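Local coordinates for nuclear inclusion protein A (Tobacco vein mottling virus, PDB 3MMG) that probably cleaves polypeptides as a cysteine protease of the 3C type, built on the chymotrypsin-like fold of two beta barrels, at residues Leu72-Val77 and Asp81-Lys86; Lys99-Thr104 and Leu155-Asp160; Trp140-Thr145 and Gly165-Thr170; Ile14-Cys19 and Lys58-Glu63. The protein carries 3 engineered substitutions. One frame throughout, in Å; residues are numbered along the deposited sequence. Where two conformers were deposited one is given.

How the contacts relate
Contacts 1 and 3 are buried, whereas contacts 2 and 4 are only partly so. Contacts 1 and 4 belong to the same antiparallel sheet, one at the 74-76 end and the other near the 62-68 end; contacts 2 and 3 share the six-stranded barrel, where strands 154-157 and 163-171 are neighbours. Chemistry varies accordingly: contact 1 is a backbone ladder lined with aliphatic side chains, contact 2 a salt bridge from a loop, contact 3 a hydrogen bond between two histidines, and contact 4 a water-bridged meeting of turns. Contacts 1 and 3 touch through Asp-81 OD2 and Ser-168 OG, while Val-156 meets Ile-14 between contacts 2 and 4.

Contact 1: residues Leu72-Val77 and Asp81-Lys86; sequences LQMKPV and DIIVIK
Met-74 and Ile-85 form an antiparallel non-hydrogen-bonded pair, and their side chains run alongside each other in one direction, with Met-74 CG 4.1 Å from Ile-85 CG2. The same CG2 branch also receives Leu-72 CD1 at 3.7 Å. Ile-83 emerges on this face too: its CG1 is anti to the backbone N (chi1 -170°), and the chain reaches obliquely across to bring CD1 within 3.9 Å of Met-74 SD. Near the turn, Val-77 CG2 meets Ile-82 CG2 at 3.8 Å. The register behind these side chains is set by backbone bonds. Lys-75 and Val-84 exchange two, Lys-75 N to Val-84 O at 2.8 Å and Val-84 N to Lys-75 O at 2.9 Å. Lys-86 N donates to Gln-73 O at 2.9 Å, Val-77 N to Ile-82 O at 3.0 Å, and a water joins Gln-73 N to Lys-86 O. Asp-81 OD2 is hydrogen-bonded to His-46 ND1, consistent with the Asp-His pair of a chymotrypsin-like catalytic triad. Lys-75 NZ is held by the carbonyls of Tyr-190, Ala-193 and Asp-195. Helix 186-192 packs on Val-77 and Val-84, strand 40-43 flanks strand 83-86, and the backbone of Cys-198 bonds to Met-74 on the hairpin's other edge.

Contact 2: residues Lys99-Thr104 and Leu155-Asp160; sequences KFRQPT and LVSIID. With FMT (formic acid), chain E.
Arg-101 reaches Asp-160 and Ser-157 from a loop whose first residue here, Lys-99, turns to other company: its NZ donates to a formate oxygen, O1, at 3.3 Å, the formate probably coming from the crystallisation liquor. Phe-100 stands edge-to-face with Phe-182 and Phe-186. Arg-101 then carries the contact. Its chain is extended from CG to NE and grips Asp-160 side-on with two nitrogens, NE to OD2 at 2.9 Å and NH2 to OD1 at 3.0 Å. The fit is not coplanar, since the guanidinium and carboxylate planes are 62° apart; OD2 is met on its syn lone pair, whereas OD1 is approached from above the carboxylate plane. Asp-160 follows strand 154-157 of the six-stranded barrel, the second barrel of the chymotrypsin-like fold, and the chain leaves that strand in an ST turn, Ile-159 N donating to Ser-157 OG at 2.9 Å. Ser-157 OG lies 3.2 Å from Arg-101 NH2, and both atoms are partnered by Asp-107 OD1, which is salt-bridged to the arginine. Gln-102 O takes a weak bond from Arg-101 NH1 at 3.0 Å. Pro-103 packs on Leu-164 and Phe-179, and Thr-104 N donates to Asp-107 OD2.

Contact 3: residues Trp140-Thr145 and Gly165-Thr170; sequences WQHWIT and GIHSLT
His-142 and His-167 are joined by one hydrogen bond, between NE2 of the first and ND1 of the second, 3.0 Å long and nearly straight (171°). His-167 ND1 lies at the edge of the His-142 ring, in its plane. A second bond fixes the rotation of that ring: Ile-144 N donates to His-142 ND1 at 3.1 Å, also in the ring plane, so both ring nitrogens are engaged. His-167 has its own second partner, NE2 bonding to a polar side chain of the bound peptide. His-142 thus lies behind a peptide-contacting residue and probably orients it, consistent with the S1 pocket of 3C-type proteases.

Aromatic contact is slight by comparison. The rings meet rim to rim, centroids 5.1 Å apart and planes at 69°, without either lying over the other's face. His-167 has CG anti to its backbone N (chi1 179°), which directs the imidazole toward His-142 over a 9.2 Å separation of the two CA atoms.

That separation agrees with the barrel order: strand 177-181 runs between 139-142 and 163-171. Met-111 of strand 109-116 touches both histidines, and Leu-169 and Thr-170 extend the sheet into an antiparallel ladder with the bound peptide.

Contact 4: residues Ile14-Cys19 and Lys58-Glu63; sequences ISACVC and KTMHGE
Cys-19 and Lys-58 make the close backbone approach of this contact: Cys-19 CA lies 3.2 Å from Lys-58 O in a CA-H...O contact. Here strands 18-25 and 54-59 are antiparallel neighbours, and the touching parts run 176° apart. Phe-94 packs on both Cys-19 and Thr-59, two buried residues.

Beyond it the chains diverge into two type I turns, Ser-15 to Val-18 and Thr-59 to Gly-62, and the join becomes looser. Met-60, an exposed residue, lays its thioether alongside Ala-16, with SD 3.6 Å from Ala-16 CB and 3.4 Å from Ala-16 O. Its CG sits between the backbone N and the carbonyl carbon (chi1 70°), a placement that brings CG itself close to the same oxygen. Between the turns a water takes the N-H of Met-60 at 2.8 Å from Met-60 N, and donates to both Ala-16 O and Val-18 O.

The second turn is braced from within. Thr-59 OG1 accepts from His-61 N at 3.0 Å, an ST turn, and donates to Gly-62 O at 2.9 Å, an oxygen that also takes Thr-59 N. Within the same segment, Lys-58 NZ forms a salt bridge with Glu-63 OE1 at 2.9 Å.

No direct hydrogen bond links the two segments, and the backbone bond of Lys-58 goes to Leu-20, just past the first; cohesion here therefore rests on the shared water, the CA-H...O contact and the apolar packing of Ala-16 CB on Met-60 SD.

Contact 1: residues Leu72-Val77 and Asp81-Lys86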
loop_
_atom_site.group_PDB
_atom_site.type_symbol
_atom_site.label_atom_id
_atom_site.label_comp_id
_atom_site.label_asym_id
_atom_site.label_seq_id
_atom_site.Cartn_x
_atom_site.Cartn_y
_atom_site.Cartn_z
ATOM N N LEU A 72 6.441 13.616 11.183
ATOM C CA LEU A 72 7.081 13.094 9.982
ATOM C C LEU A 72 6.719 13.886 8.742
ATOM O O LEU A 72 5.596 14.332 8.618
ATOM C CB LEU A 72 6.688 11.636 9.779
ATOM C CG LEU A 72 6.946 10.648 10.934
ATOM C CD1 LEU A 72 6.175 9.348 10.706
ATOM C CD2 LEU A 72 8.427 10.364 11.083
ATOM N N GLN A 73 7.686 14.063 7.847
ATOM C CA GLN A 73 7.437 14.642 6.519
ATOM C C GLN A 73 6.661 13.639 5.698
ATOM O O GLN A 73 7.007 12.449 5.664
ATOM C CB GLN A 73 8.746 14.956 5.793
ATOM C CG GLN A 73 9.555 16.068 6.443
ATOM C CD GLN A 73 10.577 16.647 5.508
ATOM O OE1 GLN A 73 11.546 15.986 5.143
ATOM N NE2 GLN A 73 10.375 17.902 5.112
ATOM N N MET A 74 5.620 14.122 5.028
ATOM C CA MET A 74 4.799 13.236 4.190
ATOM C C MET A 74 4.506 13.883 2.843
ATOM O O MET A 74 4.594 15.107 2.701
ATOM C CB MET A 74 3.509 12.882 4.919
ATOM C CG MET A 74 3.729 12.029 6.191
ATOM S SD MET A 74 2.200 11.512 6.943
ATOM C CE MET A 74 2.872 10.888 8.500
ATOM N N LYS A 75 4.208 13.049 1.843
ATOM C CA LYS A 75 3.869 13.520 0.499
ATOM C C LYS A 75 2.677 12.690 0.020
ATOM O O LYS A 75 2.846 11.514 -0.337
ATOM C CB LYS A 75 5.057 13.336 -0.450
ATOM C CG LYS A 75 4.910 14.034 -1.797
ATOM C CD LYS A 75 6.107 13.765 -2.697
ATOM C CE LYS A 75 7.341 14.569 -2.289
ATOM N NZ LYS A 75 8.469 14.386 -3.289
ATOM N N PRO A 76 1.460 13.268 0.066
ATOM C CA PRO A 76 0.314 12.520 -0.453
ATOM C C PRO A 76 0.337 12.432 -1.978
ATOM O O PRO A 76 0.830 13.341 -2.655
ATOM C CB PRO A 76 -0.890 13.355 0.012
ATOM C CG PRO A 76 -0.355 14.774 0.038
ATOM C CD PRO A 76 1.060 14.593 0.599
ATOM N N VAL A 77 -0.173 11.330 -2.522
ATOM C CA VAL A 77 -0.475 11.295 -3.953
ATOM C C VAL A 77 -1.902 11.842 -3.998
ATOM O O VAL A 77 -2.839 11.119 -3.737
ATOM C CB VAL A 77 -0.459 9.844 -4.516
ATOM C CG1 VAL A 77 -0.737 9.863 -6.026
ATOM C CG2 VAL A 77 0.888 9.129 -4.227
ATOM N N ASP A 81 -5.728 7.020 -2.454
ATOM C CA ASP A 81 -5.432 6.517 -1.105
ATOM C C ASP A 81 -3.999 6.003 -0.967
ATOM O O ASP A 81 -3.800 4.881 -0.496
ATOM C CB ASP A 81 -6.446 5.434 -0.725
ATOM C CG ASP A 81 -6.325 4.996 0.729
ATOM O OD1 ASP A 81 -5.867 5.819 1.571
ATOM O OD2 ASP A 81 -6.694 3.844 1.009
ATOM N N ILE A 82 -3.029 6.819 -1.388
ATOM C CA ILE A 82 -1.587 6.560 -1.223
ATOM C C ILE A 82 -0.867 7.775 -0.616
ATOM O O ILE A 82 -1.139 8.931 -0.969
ATOM C CB ILE A 82 -0.904 6.173 -2.560
ATOM C CG1 ILE A 82 -1.638 4.976 -3.208
ATOM C CG2 ILE A 82 0.608 5.834 -2.321
ATOM C CD1 ILE A 82 -1.070 4.528 -4.572
ATOM N N ILE A 83 0.059 7.498 0.299
ATOM C CA ILE A 83 0.881 8.534 0.920
ATOM C C ILE A 83 2.310 8.010 1.025
ATOM O O ILE A 83 2.514 6.806 1.129
ATOM C CB ILE A 83 0.330 8.963 2.306
ATOM C CG1 ILE A 83 1.063 10.216 2.804
ATOM C CG2 ILE A 83 0.405 7.823 3.331
ATOM C CD1 ILE A 83 0.192 11.090 3.644
ATOM N N VAL A 84 3.278 8.914 0.946
ATOM C CA VAL A 84 4.679 8.568 1.118
ATOM C C VAL A 84 5.140 9.261 2.396
ATOM O O VAL A 84 4.861 10.433 2.601
ATOM C CB VAL A 84 5.571 8.982 -0.090
ATOM C CG1 VAL A 84 6.964 8.455 0.100
ATOM C CG2 VAL A 84 5.003 8.426 -1.434
ATOM N N ILE A 85 5.818 8.513 3.260
ATOM C CA ILE A 85 6.288 9.041 4.549
ATOM C C ILE A 85 7.800 8.977 4.530
ATOM O O ILE A 85 8.373 7.934 4.208
ATOM C CB ILE A 85 5.765 8.169 5.736
ATOM C CG1 ILE A 85 4.241 7.948 5.652
ATOM C CG2 ILE A 85 6.144 8.778 7.071
ATOM C CD1 ILE A 85 3.810 6.696 6.343
ATOM N N LYS A 86 8.462 10.082 4.886
ATOM C CA LYS A 86 9.917 10.083 4.908
ATOM C C LYS A 86 10.403 9.752 6.321
ATOM O O LYS A 86 9.963 10.353 7.288
ATOM C CB LYS A 86 10.488 11.436 4.468
ATOM C CG LYS A 86 11.986 11.371 4.159
ATOM C CD LYS A 86 12.553 12.714 3.744
ATOM C CE LYS A 86 14.047 12.584 3.402
ATOM N NZ LYS A 86 14.490 13.659 2.443
HETATM O O HOH W 1 10.364 12.847 8.288
#

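Contact 2: residues Lys99-Thr104 and Leu155-Asp160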
loop_
_atom_site.group_PDB
_atom_site.type_symbol
_atom_site.label_atom_id
_atom_site.label_comp_id
_atom_site.label_asym_id
_atom_site.label_seq_id
_atom_site.Cartn_x
_atom_site.Cartn_y
_atom_site.Cartn_z
ATOM N N LYS A 99 10.060 -1.856 -8.999
ATOM C CA LYS A 99 9.408 -1.085 -10.067
ATOM C C LYS A 99 7.908 -0.946 -9.811
ATOM O O LYS A 99 7.251 -1.926 -9.412
ATOM C CB LYS A 99 9.619 -1.742 -11.436
ATOM C CG LYS A 99 11.097 -1.930 -11.818
ATOM C CD LYS A 99 11.818 -0.633 -12.022
ATOM C CE LYS A 99 13.263 -0.899 -12.428
ATOM N NZ LYS A 99 14.222 -0.261 -11.459
ATOM N N PHE A 100 7.392 0.253 -10.077
ATOM C CA PHE A 100 5.974 0.613 -9.928
ATOM C C PHE A 100 5.448 1.097 -11.270
ATOM O O PHE A 100 6.109 1.874 -11.952
ATOM C CB PHE A 100 5.752 1.754 -8.905
ATOM C CG PHE A 100 6.286 1.461 -7.513
ATOM C CD1 PHE A 100 7.651 1.608 -7.225
ATOM C CD2 PHE A 100 5.430 1.044 -6.495
ATOM C CE1 PHE A 100 8.162 1.329 -5.943
ATOM C CE2 PHE A 100 5.929 0.776 -5.195
ATOM C CZ PHE A 100 7.290 0.927 -4.921
ATOM N N ARG A 101 4.234 0.696 -11.625
ATOM C CA ARG A 101 3.593 1.303 -12.804
ATOM C C ARG A 101 2.089 1.228 -12.685
ATOM O O ARG A 101 1.564 0.567 -11.827
ATOM C CB ARG A 101 4.059 0.638 -14.086
ATOM C CG ARG A 101 3.633 -0.783 -14.258
ATOM C CD ARG A 101 3.905 -1.331 -15.662
ATOM N NE ARG A 101 3.685 -2.781 -15.656
ATOM C CZ ARG A 101 2.495 -3.386 -15.795
ATOM N NH1 ARG A 101 1.366 -2.687 -15.973
ATOM N NH2 ARG A 101 2.433 -4.708 -15.746
ATOM N N GLN A 102 1.395 1.908 -13.580
ATOM C CA GLN A 102 -0.056 1.823 -13.587
ATOM C C GLN A 102 -0.483 0.464 -14.187
ATOM O O GLN A 102 0.147 -0.032 -15.135
ATOM C CB GLN A 102 -0.626 2.904 -14.489
ATOM C CG GLN A 102 -0.499 4.326 -13.995
ATOM C CD GLN A 102 -1.270 5.251 -14.923
ATOM O OE1 GLN A 102 -0.864 5.464 -16.067
ATOM N NE2 GLN A 102 -2.397 5.761 -14.456
ATOM N N PRO A 103 -1.601 -0.088 -13.718
ATOM C CA PRO A 103 -2.130 -1.310 -14.328
ATOM C C PRO A 103 -2.709 -1.031 -15.702
ATOM O O PRO A 103 -3.062 0.116 -16.015
ATOM C CB PRO A 103 -3.290 -1.731 -13.412
ATOM C CG PRO A 103 -3.352 -0.731 -12.284
ATOM C CD PRO A 103 -2.466 0.434 -12.641
ATOM N N THR A 104 -2.840 -2.089 -16.481
ATOM C CA THR A 104 -3.550 -2.018 -17.754
ATOM C C THR A 104 -4.499 -3.192 -17.821
ATOM O O THR A 104 -4.421 -4.112 -16.996
ATOM C CB THR A 104 -2.616 -2.087 -18.989
ATOM O OG1 THR A 104 -2.261 -3.452 -19.248
ATOM C CG2 THR A 104 -1.352 -1.247 -18.793
ATOM N N LEU A 155 -0.249 -5.217 -4.801
ATOM C CA LEU A 155 -0.745 -6.022 -5.921
ATOM C C LEU A 155 0.276 -5.979 -7.033
ATOM O O LEU A 155 0.678 -4.891 -7.482
ATOM C CB LEU A 155 -2.087 -5.485 -6.416
ATOM C CG LEU A 155 -3.341 -5.743 -5.563
ATOM C CD1 LEU A 155 -3.593 -7.242 -5.363
ATOM C CD2 LEU A 155 -3.290 -4.997 -4.202
ATOM N N VAL A 156 0.705 -7.160 -7.451
ATOM C CA VAL A 156 1.872 -7.315 -8.318
ATOM C C VAL A 156 1.445 -7.929 -9.650
ATOM O O VAL A 156 0.738 -8.937 -9.669
ATOM C CB VAL A 156 2.950 -8.222 -7.628
ATOM C CG1 VAL A 156 4.179 -8.393 -8.529
ATOM C CG2 VAL A 156 3.379 -7.614 -6.299
ATOM N N SER A 157 1.863 -7.338 -10.764
ATOM C CA SER A 157 1.521 -7.916 -12.071
ATOM C C SER A 157 2.230 -9.262 -12.308
ATOM O O SER A 157 3.427 -9.395 -12.061
ATOM C CB SER A 157 1.981 -6.963 -13.183
ATOM O OG SER A 157 1.825 -7.609 -14.448
ATOM N N ILE A 158 1.491 -10.251 -12.791
ATOM C CA ILE A 158 2.131 -11.504 -13.194
ATOM C C ILE A 158 2.692 -11.433 -14.621
ATOM O O ILE A 158 3.305 -12.407 -15.113
ATOM C CB ILE A 158 1.189 -12.725 -13.001
ATOM C CG1 ILE A 158 -0.203 -12.481 -13.610
ATOM C CG2 ILE A 158 1.040 -13.025 -11.543
ATOM C CD1 ILE A 158 -0.311 -12.563 -15.130
ATOM N N ILE A 159 2.514 -10.292 -15.290
ATOM C CA ILE A 159 3.158 -10.072 -16.599
ATOM C C ILE A 159 4.653 -9.767 -16.427
ATOM O O ILE A 159 5.509 -10.411 -17.037
ATOM C CB ILE A 159 2.479 -8.919 -17.398
ATOM C CG1 ILE A 159 0.951 -9.121 -17.529
ATOM C CG2 ILE A 159 3.140 -8.763 -18.771
ATOM C CD1 ILE A 159 0.525 -10.420 -18.216
ATOM N N ASP A 160 4.967 -8.791 -15.577
ATOM C CA ASP A 160 6.346 -8.307 -15.444
ATOM C C ASP A 160 6.819 -8.097 -13.998
ATOM O O ASP A 160 7.924 -7.559 -13.772
ATOM C CB ASP A 160 6.502 -7.009 -16.251
ATOM C CG ASP A 160 5.633 -5.867 -15.718
ATOM O OD1 ASP A 160 4.919 -6.046 -14.689
ATOM O OD2 ASP A 160 5.628 -4.800 -16.370
HETATM C C FMT E . 12.146 2.297 -9.583
HETATM O O1 FMT E . 13.140 1.732 -9.104
HETATM O O2 FMT E . 12.091 2.823 -10.706
#

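Contact 3: residues Trp140-Thr145 and Gly165-Thr170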
loop_
_atom_site.group_PDB
_atom_site.type_symbol
_atom_site.label_atom_id
_atom_site.label_comp_id
_atom_site.label_asym_id
_atom_site.label_seq_id
_atom_site.Cartn_x
_atom_site.Cartn_y
_atom_site.Cartn_z
ATOM N N TRP A 140 -9.088 -0.000 -8.632
ATOM C CA TRP A 140 -9.350 -1.144 -9.502
ATOM C C TRP A 140 -9.897 -2.295 -8.681
ATOM O O TRP A 140 -9.359 -2.618 -7.606
ATOM C CB TRP A 140 -8.053 -1.634 -10.141
ATOM C CG TRP A 140 -7.460 -0.705 -11.148
ATOM C CD1 TRP A 140 -6.863 0.510 -10.914
ATOM C CD2 TRP A 140 -7.352 -0.943 -12.554
ATOM N NE1 TRP A 140 -6.410 1.047 -12.098
ATOM C CE2 TRP A 140 -6.698 0.182 -13.120
ATOM C CE3 TRP A 140 -7.750 -2.005 -13.403
ATOM C CZ2 TRP A 140 -6.423 0.281 -14.502
ATOM C CZ3 TRP A 140 -7.487 -1.904 -14.779
ATOM C CH2 TRP A 140 -6.796 -0.769 -15.304
ATOM N N GLN A 141 -10.926 -2.939 -9.187
ATOM C CA GLN A 141 -11.490 -4.094 -8.498
ATOM C C GLN A 141 -10.575 -5.330 -8.638
ATOM O O GLN A 141 -9.936 -5.541 -9.689
ATOM C CB GLN A 141 -12.889 -4.413 -9.043
ATOM C CG GLN A 141 -13.641 -5.441 -8.195
ATOM C CD GLN A 141 -15.084 -5.638 -8.636
ATOM O OE1 GLN A 141 -15.540 -5.006 -9.587
ATOM N NE2 GLN A 141 -15.804 -6.507 -7.936
ATOM N N HIS A 142 -10.521 -6.133 -7.577
ATOM C CA HIS A 142 -9.873 -7.437 -7.635
ATOM C C HIS A 142 -10.700 -8.424 -6.811
ATOM O O HIS A 142 -11.590 -8.016 -6.041
ATOM C CB HIS A 142 -8.389 -7.359 -7.160
ATOM C CG HIS A 142 -8.220 -7.138 -5.683
ATOM N ND1 HIS A 142 -8.286 -8.167 -4.770
ATOM C CD2 HIS A 142 -7.941 -6.019 -4.968
ATOM C CE1 HIS A 142 -8.086 -7.689 -3.553
ATOM N NE2 HIS A 142 -7.882 -6.387 -3.641
ATOM N N TRP A 143 -10.420 -9.713 -7.007
ATOM C CA TRP A 143 -11.180 -10.789 -6.362
ATOM C C TRP A 143 -10.385 -11.673 -5.381
ATOM O O TRP A 143 -10.789 -12.811 -5.120
ATOM C CB TRP A 143 -11.892 -11.636 -7.424
ATOM C CG TRP A 143 -13.072 -10.894 -8.028
ATOM C CD1 TRP A 143 -14.385 -10.987 -7.639
ATOM C CD2 TRP A 143 -13.036 -9.927 -9.091
ATOM N NE1 TRP A 143 -15.164 -10.143 -8.403
ATOM C CE2 TRP A 143 -14.361 -9.479 -9.296
ATOM C CE3 TRP A 143 -12.015 -9.396 -9.887
ATOM C CZ2 TRP A 143 -14.686 -8.534 -10.279
ATOM C CZ3 TRP A 143 -12.340 -8.450 -10.877
ATOM C CH2 TRP A 143 -13.670 -8.028 -11.051
ATOM N N ILE A 144 -9.293 -11.142 -4.826
ATOM C CA ILE A 144 -8.450 -11.885 -3.879
ATOM C C ILE A 144 -9.017 -11.689 -2.473
ATOM O O ILE A 144 -9.246 -10.560 -2.045
ATOM C CB ILE A 144 -6.974 -11.399 -3.925
ATOM C CG1 ILE A 144 -6.407 -11.542 -5.352
ATOM C CG2 ILE A 144 -6.095 -12.159 -2.871
ATOM C CD1 ILE A 144 -5.161 -10.694 -5.654
ATOM N N THR A 145 -9.248 -12.801 -1.786
ATOM C CA THR A 145 -9.693 -12.790 -0.386
ATOM C C THR A 145 -8.778 -11.927 0.492
ATOM O O THR A 145 -7.557 -12.100 0.487
ATOM C CB THR A 145 -9.783 -14.243 0.168
ATOM O OG1 THR A 145 -10.818 -14.944 -0.525
ATOM C CG2 THR A 145 -10.069 -14.258 1.687
ATOM N N GLY A 165 -0.256 -1.430 -7.446
ATOM C CA GLY A 165 -1.173 -0.760 -6.520
ATOM C C GLY A 165 -1.011 -1.366 -5.149
ATOM O O GLY A 165 -0.217 -2.292 -4.956
ATOM N N ILE A 166 -1.781 -0.852 -4.203
ATOM C CA ILE A 166 -1.851 -1.440 -2.865
ATOM C C ILE A 166 -3.301 -1.618 -2.442
ATOM O O ILE A 166 -4.179 -0.842 -2.855
ATOM C CB ILE A 166 -1.089 -0.599 -1.808
ATOM C CG1 ILE A 166 -1.528 0.870 -1.825
ATOM C CG2 ILE A 166 0.423 -0.756 -2.036
ATOM C CD1 ILE A 166 -1.027 1.695 -0.615
ATOM N N HIS A 167 -3.561 -2.662 -1.657
ATOM C CA HIS A 167 -4.957 -2.950 -1.306
ATOM C C HIS A 167 -5.582 -1.791 -0.503
ATOM O O HIS A 167 -4.886 -1.165 0.274
ATOM C CB HIS A 167 -5.082 -4.275 -0.558
ATOM C CG HIS A 167 -6.497 -4.570 -0.167
ATOM N ND1 HIS A 167 -7.496 -4.748 -1.107
ATOM C CD2 HIS A 167 -7.080 -4.727 1.045
ATOM C CE1 HIS A 167 -8.638 -4.994 -0.485
ATOM N NE2 HIS A 167 -8.417 -4.965 0.825
ATOM N N SER A 168 -6.885 -1.514 -0.684
ATOM C CA SER A 168 -7.486 -0.348 -0.040
ATOM C C SER A 168 -8.884 -0.563 0.562
ATOM O O SER A 168 -9.069 -0.334 1.744
ATOM C CB SER A 168 -7.509 0.850 -1.007
ATOM O OG SER A 168 -8.156 1.974 -0.410
ATOM N N LEU A 169 -9.838 -0.997 -0.264
ATOM C CA LEU A 169 -11.270 -0.953 0.062
ATOM C C LEU A 169 -11.895 -2.299 -0.041
ATOM O O LEU A 169 -11.442 -3.158 -0.795
ATOM C CB LEU A 169 -12.051 -0.100 -0.951
ATOM C CG LEU A 169 -11.830 1.370 -1.215
ATOM C CD1 LEU A 169 -12.753 1.774 -2.353
ATOM C CD2 LEU A 169 -12.137 2.162 0.069
ATOM N N THR A 170 -13.019 -2.434 0.669
ATOM C CA THR A 170 -13.958 -3.509 0.443
ATOM C C THR A 170 -15.374 -2.921 0.508
ATOM O O THR A 170 -15.628 -1.911 1.177
ATOM C CB THR A 170 -13.761 -4.675 1.445
ATOM O OG1 THR A 170 -14.563 -5.796 1.047
ATOM C CG2 THR A 170 -14.121 -4.257 2.869
#

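Contact 4: residues Ile14-Cys19 and Lys58-Glu63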
loop_
_atom_site.group_PDB
_atom_site.type_symbol
_atom_site.label_atom_id
_atom_site.label_comp_id
_atom_site.label_asym_id
_atom_site.label_seq_id
_atom_site.Cartn_x
_atom_site.Cartn_y
_atom_site.Cartn_z
ATOM N N ILE A 14 9.981 -8.331 -3.523
ATOM C CA ILE A 14 8.867 -7.496 -3.046
ATOM C C ILE A 14 8.561 -7.730 -1.581
ATOM O O ILE A 14 8.476 -6.772 -0.806
ATOM C CB ILE A 14 7.600 -7.691 -3.909
ATOM C CG1 ILE A 14 7.911 -7.329 -5.369
ATOM C CG2 ILE A 14 6.427 -6.870 -3.347
ATOM C CD1 ILE A 14 6.978 -7.975 -6.358
ATOM N N SER A 15 8.403 -9.000 -1.206
ATOM C CA SER A 15 8.170 -9.393 0.176
ATOM C C SER A 15 9.221 -8.832 1.139
ATOM O O SER A 15 8.898 -8.483 2.274
ATOM C CB SER A 15 8.129 -10.918 0.269
ATOM O OG SER A 15 7.962 -11.335 1.598
ATOM N N ALA A 16 10.469 -8.742 0.677
ATOM C CA ALA A 16 11.572 -8.239 1.502
ATOM C C ALA A 16 11.400 -6.757 1.878
ATOM O O ALA A 16 12.009 -6.297 2.837
ATOM C CB ALA A 16 12.904 -8.465 0.811
ATOM N N CYS A 17 10.603 -6.021 1.091
ATOM C CA CYS A 17 10.333 -4.603 1.305
ATOM C C CYS A 17 8.985 -4.324 1.948
ATOM O O CYS A 17 8.654 -3.180 2.238
ATOM C CB CYS A 17 10.424 -3.864 -0.025
ATOM S SG CYS A 17 12.114 -3.918 -0.679
ATOM N N VAL A 18 8.196 -5.364 2.200
ATOM C CA VAL A 18 6.913 -5.156 2.834
ATOM C C VAL A 18 7.123 -4.969 4.327
ATOM O O VAL A 18 7.938 -5.681 4.937
ATOM C CB VAL A 18 5.953 -6.331 2.545
ATOM C CG1 VAL A 18 4.687 -6.228 3.407
ATOM C CG2 VAL A 18 5.600 -6.336 1.067
ATOM N N CYS A 19 6.393 -4.003 4.894
ATOM C CA CYS A 19 6.466 -3.650 6.326
ATOM C C CYS A 19 5.119 -3.883 7.006
ATOM O O CYS A 19 4.059 -3.879 6.349
ATOM C CB CYS A 19 6.757 -2.160 6.494
ATOM S SG CYS A 19 8.177 -1.483 5.644
ATOM N N LYS A 58 7.419 -2.374 11.427
ATOM C CA LYS A 58 8.177 -3.619 11.509
ATOM C C LYS A 58 8.662 -4.028 10.135
ATOM O O LYS A 58 7.871 -4.096 9.201
ATOM C CB LYS A 58 7.393 -4.749 12.158
ATOM C CG LYS A 58 8.276 -5.978 12.434
ATOM C CD LYS A 58 7.586 -6.992 13.327
ATOM C CE LYS A 58 8.557 -8.109 13.730
ATOM N NZ LYS A 58 9.731 -7.649 14.579
ATOM N N THR A 59 9.966 -4.274 10.028
ATOM C CA THR A 59 10.591 -4.605 8.750
ATOM C C THR A 59 11.479 -5.857 8.873
ATOM O O THR A 59 11.791 -6.291 9.973
ATOM C CB THR A 59 11.474 -3.441 8.225
ATOM O OG1 THR A 59 12.751 -3.466 8.885
ATOM C CG2 THR A 59 10.812 -2.104 8.465
ATOM N N MET A 60 11.946 -6.374 7.747
ATOM C CA MET A 60 12.835 -7.541 7.789
ATOM C C MET A 60 14.168 -7.231 8.455
ATOM O O MET A 60 14.887 -8.180 8.877
ATOM C CB MET A 60 13.067 -8.126 6.377
ATOM C CG MET A 60 13.901 -7.283 5.453
ATOM S SD MET A 60 14.495 -8.227 4.025
ATOM C CE MET A 60 14.395 -9.881 4.604
ATOM N N HIS A 61 14.504 -5.937 8.538
ATOM C CA HIS A 61 15.803 -5.513 9.077
ATOM C C HIS A 61 15.697 -4.712 10.382
ATOM O O HIS A 61 16.679 -4.086 10.819
ATOM C CB HIS A 61 16.643 -4.782 8.018
ATOM C CG HIS A 61 16.031 -3.505 7.507
ATOM N ND1 HIS A 61 15.069 -3.474 6.516
ATOM C CD2 HIS A 61 16.294 -2.209 7.808
ATOM C CE1 HIS A 61 14.740 -2.218 6.255
ATOM N NE2 HIS A 61 15.476 -1.427 7.019
ATOM N N GLY A 62 14.519 -4.740 10.999
ATOM C CA GLY A 62 14.371 -4.209 12.352
ATOM C C GLY A 62 12.970 -3.697 12.601
ATOM O O GLY A 62 12.140 -3.656 11.677
ATOM N N GLU A 63 12.710 -3.303 13.839
ATOM C CA GLU A 63 11.411 -2.781 14.238
ATOM C C GLU A 63 11.609 -1.387 14.826
ATOM O O GLU A 63 12.405 -1.197 15.745
ATOM C CB GLU A 63 10.756 -3.708 15.263
ATOM C CG GLU A 63 9.367 -3.238 15.715
ATOM C CD GLU A 63 8.692 -4.270 16.590
ATOM O OE1 GLU A 63 8.692 -5.475 16.225
ATOM O OE2 GLU A 63 8.186 -3.874 17.658
HETATM O O HOH W 2 10.704 -5.612 5.325
#